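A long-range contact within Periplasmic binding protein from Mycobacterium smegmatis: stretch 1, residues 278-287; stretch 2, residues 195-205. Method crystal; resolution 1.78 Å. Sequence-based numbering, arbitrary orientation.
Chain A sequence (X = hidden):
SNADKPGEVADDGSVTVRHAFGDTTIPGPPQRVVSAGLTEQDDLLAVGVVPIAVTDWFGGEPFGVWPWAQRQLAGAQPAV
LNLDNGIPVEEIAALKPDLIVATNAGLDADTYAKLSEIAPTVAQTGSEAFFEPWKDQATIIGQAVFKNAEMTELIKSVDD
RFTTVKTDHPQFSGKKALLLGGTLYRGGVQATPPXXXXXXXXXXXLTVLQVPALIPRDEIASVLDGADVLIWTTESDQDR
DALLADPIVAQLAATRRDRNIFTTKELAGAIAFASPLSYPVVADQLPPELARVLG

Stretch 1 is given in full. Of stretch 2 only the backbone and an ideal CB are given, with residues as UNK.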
# COMPACT_ATOMS: atom_id res chain seq x y z
N SER A 278 -3.44 4.31 5.95
CA SER A 278 -4.22 3.11 5.68
C SER A 278 -3.95 1.99 6.69
O SER A 278 -4.86 1.24 7.05
CB SER A 278 -4.04 2.63 4.24
OG SER A 278 -2.96 1.73 4.08
N TYR A 279 -2.71 1.88 7.15
CA TYR A 279 -2.37 0.81 8.08
C TYR A 279 -3.14 0.85 9.42
O TYR A 279 -3.46 -0.22 9.95
CB TYR A 279 -0.85 0.74 8.34
CG TYR A 279 -0.09 -0.22 7.43
CD1 TYR A 279 -0.62 -1.46 7.07
CD2 TYR A 279 1.18 0.11 6.97
CE1 TYR A 279 0.08 -2.33 6.25
CE2 TYR A 279 1.89 -0.75 6.17
CZ TYR A 279 1.35 -1.97 5.81
OH TYR A 279 2.07 -2.82 5.01
N PRO A 280 -3.42 2.05 9.97
CA PRO A 280 -4.34 2.13 11.11
C PRO A 280 -5.71 1.48 10.86
O PRO A 280 -6.27 0.87 11.77
CB PRO A 280 -4.47 3.64 11.35
CG PRO A 280 -3.14 4.17 10.95
CD PRO A 280 -2.75 3.34 9.74
N VAL A 281 -6.22 1.58 9.63
CA VAL A 281 -7.47 0.90 9.27
C VAL A 281 -7.31 -0.62 9.33
O VAL A 281 -8.22 -1.33 9.78
CB VAL A 281 -7.96 1.33 7.86
CG1 VAL A 281 -9.16 0.49 7.42
CG2 VAL A 281 -8.31 2.81 7.85
N VAL A 282 -6.16 -1.12 8.89
CA VAL A 282 -5.84 -2.54 8.96
C VAL A 282 -5.77 -2.98 10.42
O VAL A 282 -6.32 -4.02 10.79
CB VAL A 282 -4.53 -2.88 8.22
CG1 VAL A 282 -4.18 -4.36 8.35
CG2 VAL A 282 -4.60 -2.47 6.75
N ALA A 283 -5.11 -2.19 11.26
CA ALA A 283 -4.98 -2.52 12.69
C ALA A 283 -6.35 -2.49 13.40
O ALA A 283 -6.55 -3.21 14.37
CB ALA A 283 -3.99 -1.59 13.38
N ASP A 284 -7.28 -1.68 12.91
CA ASP A 284 -8.63 -1.65 13.46
C ASP A 284 -9.45 -2.86 13.03
O ASP A 284 -10.04 -3.54 13.87
CB ASP A 284 -9.39 -0.39 13.04
CG ASP A 284 -9.08 0.80 13.92
OD1 ASP A 284 -8.57 0.61 15.05
OD2 ASP A 284 -9.36 1.94 13.50
N GLN A 285 -9.48 -3.12 11.72
CA GLN A 285 -10.49 -4.02 11.14
C GLN A 285 -10.05 -5.48 10.99
O GLN A 285 -10.89 -6.39 11.02
CB GLN A 285 -10.98 -3.48 9.80
CG GLN A 285 -11.62 -2.11 9.89
CD GLN A 285 -12.31 -1.67 8.61
OE1 GLN A 285 -12.65 -2.49 7.75
NE2 GLN A 285 -12.56 -0.36 8.49
N LEU A 286 -8.76 -5.73 10.80
CA LEU A 286 -8.29 -7.10 10.58
C LEU A 286 -8.26 -7.94 11.86
O LEU A 286 -8.63 -9.12 11.80
CB LEU A 286 -6.92 -7.13 9.89
CG LEU A 286 -6.39 -8.52 9.50
CD1 LEU A 286 -7.38 -9.32 8.65
CD2 LEU A 286 -5.06 -8.40 8.76
N PRO A 287 -7.81 -7.38 13.00
CA PRO A 287 -7.73 -8.26 14.17
C PRO A 287 -9.06 -8.90 14.62
O PRO A 287 -9.05 -10.07 14.97
CB PRO A 287 -7.11 -7.37 15.25
CG PRO A 287 -6.26 -6.41 14.46
CD PRO A 287 -7.08 -6.11 13.23
N UNK A 195 7.88 -10.64 2.91
CA UNK A 195 8.63 -9.45 2.54
C UNK A 195 8.06 -8.28 3.30
O UNK A 195 7.27 -8.46 4.25
CB UNK A 195 8.59 -9.20 1.03
N UNK A 196 8.43 -7.07 2.91
CA UNK A 196 7.96 -5.90 3.65
C UNK A 196 6.43 -5.85 3.74
O UNK A 196 5.90 -5.44 4.76
CB UNK A 196 8.48 -4.62 2.99
N UNK A 197 5.75 -6.29 2.69
CA UNK A 197 4.29 -6.28 2.66
C UNK A 197 3.62 -7.19 3.69
O UNK A 197 2.47 -6.96 4.05
CB UNK A 197 3.82 -6.68 1.26
N UNK A 198 4.32 -8.22 4.15
CA UNK A 198 3.77 -9.10 5.18
C UNK A 198 4.25 -8.75 6.59
O UNK A 198 3.84 -9.38 7.56
CB UNK A 198 4.14 -10.55 4.86
N UNK A 199 5.12 -7.74 6.72
CA UNK A 199 5.66 -7.37 8.03
C UNK A 199 4.56 -7.09 9.05
O UNK A 199 4.68 -7.49 10.22
CB UNK A 199 6.56 -6.14 7.90
N UNK A 200 3.50 -6.42 8.63
CA UNK A 200 2.42 -6.10 9.54
C UNK A 200 1.80 -7.35 10.17
O UNK A 200 1.40 -7.31 11.32
CB UNK A 200 1.35 -5.30 8.80
N UNK A 201 1.75 -8.45 9.42
CA UNK A 201 1.22 -9.70 9.95
C UNK A 201 2.16 -10.30 10.98
O UNK A 201 1.72 -10.75 12.05
CB UNK A 201 0.97 -10.70 8.82
N UNK A 202 3.45 -10.29 10.66
CA UNK A 202 4.49 -10.77 11.56
C UNK A 202 4.50 -9.96 12.87
O UNK A 202 4.63 -10.53 13.96
CB UNK A 202 5.86 -10.69 10.87
N UNK A 203 4.34 -8.65 12.75
CA UNK A 203 4.30 -7.74 13.91
C UNK A 203 3.10 -7.99 14.83
O UNK A 203 3.15 -7.72 16.03
CB UNK A 203 4.27 -6.29 13.43
N UNK A 204 2.01 -8.50 14.26
CA UNK A 204 0.83 -8.88 15.04
C UNK A 204 0.99 -10.22 15.71
O UNK A 204 0.11 -10.63 16.48
CB UNK A 204 -0.41 -8.91 14.15
N UNK A 205 2.09 -10.93 15.44
CA UNK A 205 2.40 -12.19 16.10
C UNK A 205 2.19 -13.43 15.24
O UNK A 205 2.53 -14.53 15.66
CB UNK A 205 1.55 -12.31 17.37

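Position 195 lies beyond the reach of stretch 1. Its phi/psi of 164/-167 is an extended conformation that glycine adopts most easily. It is Gly195; its O accepts a 3.0 Å hydrogen bond from N of position 198.

At position 196 CA-to-CB points sideways, and no atom of stretch 1 lies within 5.5 Å of the ideal CB. The hydroxyl of Tyr279 is some way off, so only a long side chain could touch it. Several would do, including an aromatic, Met, Lys or Arg. It is Trp196. With chi1 at 78° (p), its ring brings CZ3 to 3.9 Å from Tyr279 OH.

Position 197 also points sideways, into space that stretch 1 leaves open. Many side chains fit. It is Arg197, whose guanidinium is hydrogen-bonded elsewhere in the structure. A water bonds Arg197 O at 2.9 Å and Tyr279 OH at 2.4 Å.

Position 198 points away from stretch 1, which sets no demand here. Small or polar residues, among others, would suit. It is Thr198. Its O accepts a hydrogen bond from N of position 201 at 2.9 Å.

Position 199 opens the helix and points sideways, with nothing of stretch 1 close. A polar residue suits it, and an acidic one is favourable near a helix N-terminus. It is Asp199.

Position 200 points toward stretch 1. The ideal CB is 4.1 Å from Tyr279 CE1, and the methyls of Val282 and Leu286 lie further along. This is an apolar surface with no charge to meet, so Phe, Leu, Met or Ile would suit. It is Phe200, chi1 78° (p). Its CE2 lies 3.7 Å from Val282 CG1 and 3.8 Å from Leu286 CD2, the latter at the ring edge. The Phe200 and Tyr279 rings pair obliquely, with centroids 5.6 Å apart and planes at 41°. A second water joins Tyr279 OH (2.7 Å) to Trp196 O (2.8 Å) and Phe200 N (3.1 Å).

Position 201 points sideways. An apolar chain of the length of Leu or Met could reach Leu286. It is Leu201, whose CD2 comes 4.1 Å from Leu286 CD2.

Position 202 is out of reach, and most helix-tolerant residues fit. It is Thr202.

Position 203 points toward stretch 1 but across a gap, so a long polar chain is as plausible as an apolar one. It is Gln203, which makes no contact.

Position 204 points toward Val282, Ala283, Leu286 and Pro287, still at a distance. A long, flexible apolar chain such as Met suits it; Leu could approach only part of this surface. It is Met204, present as selenomethionine. Extended from chi2 onward, it places CE 4.1 Å from Val282 CG1 and 4.2 Å from Pro287 CG.

Position 205 has positive phi in a Schellman motif, and a CB would jam against the preceding carbonyl O. Glycine is called for, and it is Gly205.

Stretch 2, residues 195-205: GWRTDFLTQMG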
# COMPACT_ATOMS: atom_id res chain seq x y z
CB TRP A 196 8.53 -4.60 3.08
CG TRP A 196 7.90 -4.06 1.83
CD1 TRP A 196 8.42 -4.12 0.58
CD2 TRP A 196 6.69 -3.29 1.73
NE1 TRP A 196 7.59 -3.46 -0.31
CE2 TRP A 196 6.53 -2.94 0.37
CE3 TRP A 196 5.72 -2.88 2.64
CZ2 TRP A 196 5.43 -2.20 -0.09
CZ3 TRP A 196 4.64 -2.13 2.19
CH2 TRP A 196 4.50 -1.81 0.83
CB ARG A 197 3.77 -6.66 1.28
CG ARG A 197 3.93 -5.56 0.25
CD ARG A 197 2.98 -5.79 -0.92
NE ARG A 197 2.77 -4.57 -1.67
CZ ARG A 197 1.83 -3.65 -1.43
NH1 ARG A 197 1.77 -2.58 -2.21
NH2 ARG A 197 0.94 -3.77 -0.45
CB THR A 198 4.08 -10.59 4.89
OG1 THR A 198 5.49 -10.80 4.82
CG2 THR A 198 3.44 -11.02 3.57
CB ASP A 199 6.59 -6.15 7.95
CG ASP A 199 7.97 -6.48 7.42
OD1 ASP A 199 8.35 -7.68 7.41
OD2 ASP A 199 8.69 -5.54 7.03
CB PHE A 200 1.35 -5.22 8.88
CG PHE A 200 0.41 -5.95 7.97
CD1 PHE A 200 0.74 -6.21 6.64
CD2 PHE A 200 -0.84 -6.36 8.43
CE1 PHE A 200 -0.14 -6.87 5.81
CE2 PHE A 200 -1.73 -7.01 7.59
CZ PHE A 200 -1.38 -7.26 6.28
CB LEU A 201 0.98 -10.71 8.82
CG LEU A 201 -0.09 -10.32 7.80
CD1 LEU A 201 -0.03 -11.25 6.60
CD2 LEU A 201 -1.48 -10.33 8.42
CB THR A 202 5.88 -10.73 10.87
OG1 THR A 202 5.87 -11.62 9.75
CG2 THR A 202 7.00 -11.14 11.82
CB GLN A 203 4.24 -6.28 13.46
CG GLN A 203 5.53 -5.71 12.89
CD GLN A 203 5.32 -4.28 12.38
OE1 GLN A 203 4.72 -4.07 11.33
NE2 GLN A 203 5.80 -3.30 13.13
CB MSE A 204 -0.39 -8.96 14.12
CG MSE A 204 -0.92 -7.59 13.70
SE MSE A 204 -2.46 -7.94 12.53
CE MSE A 204 -2.95 -6.15 11.87
O HOH W 1 3.84 -4.40 6.32
O HOH W 2 1.03 -4.47 3.53
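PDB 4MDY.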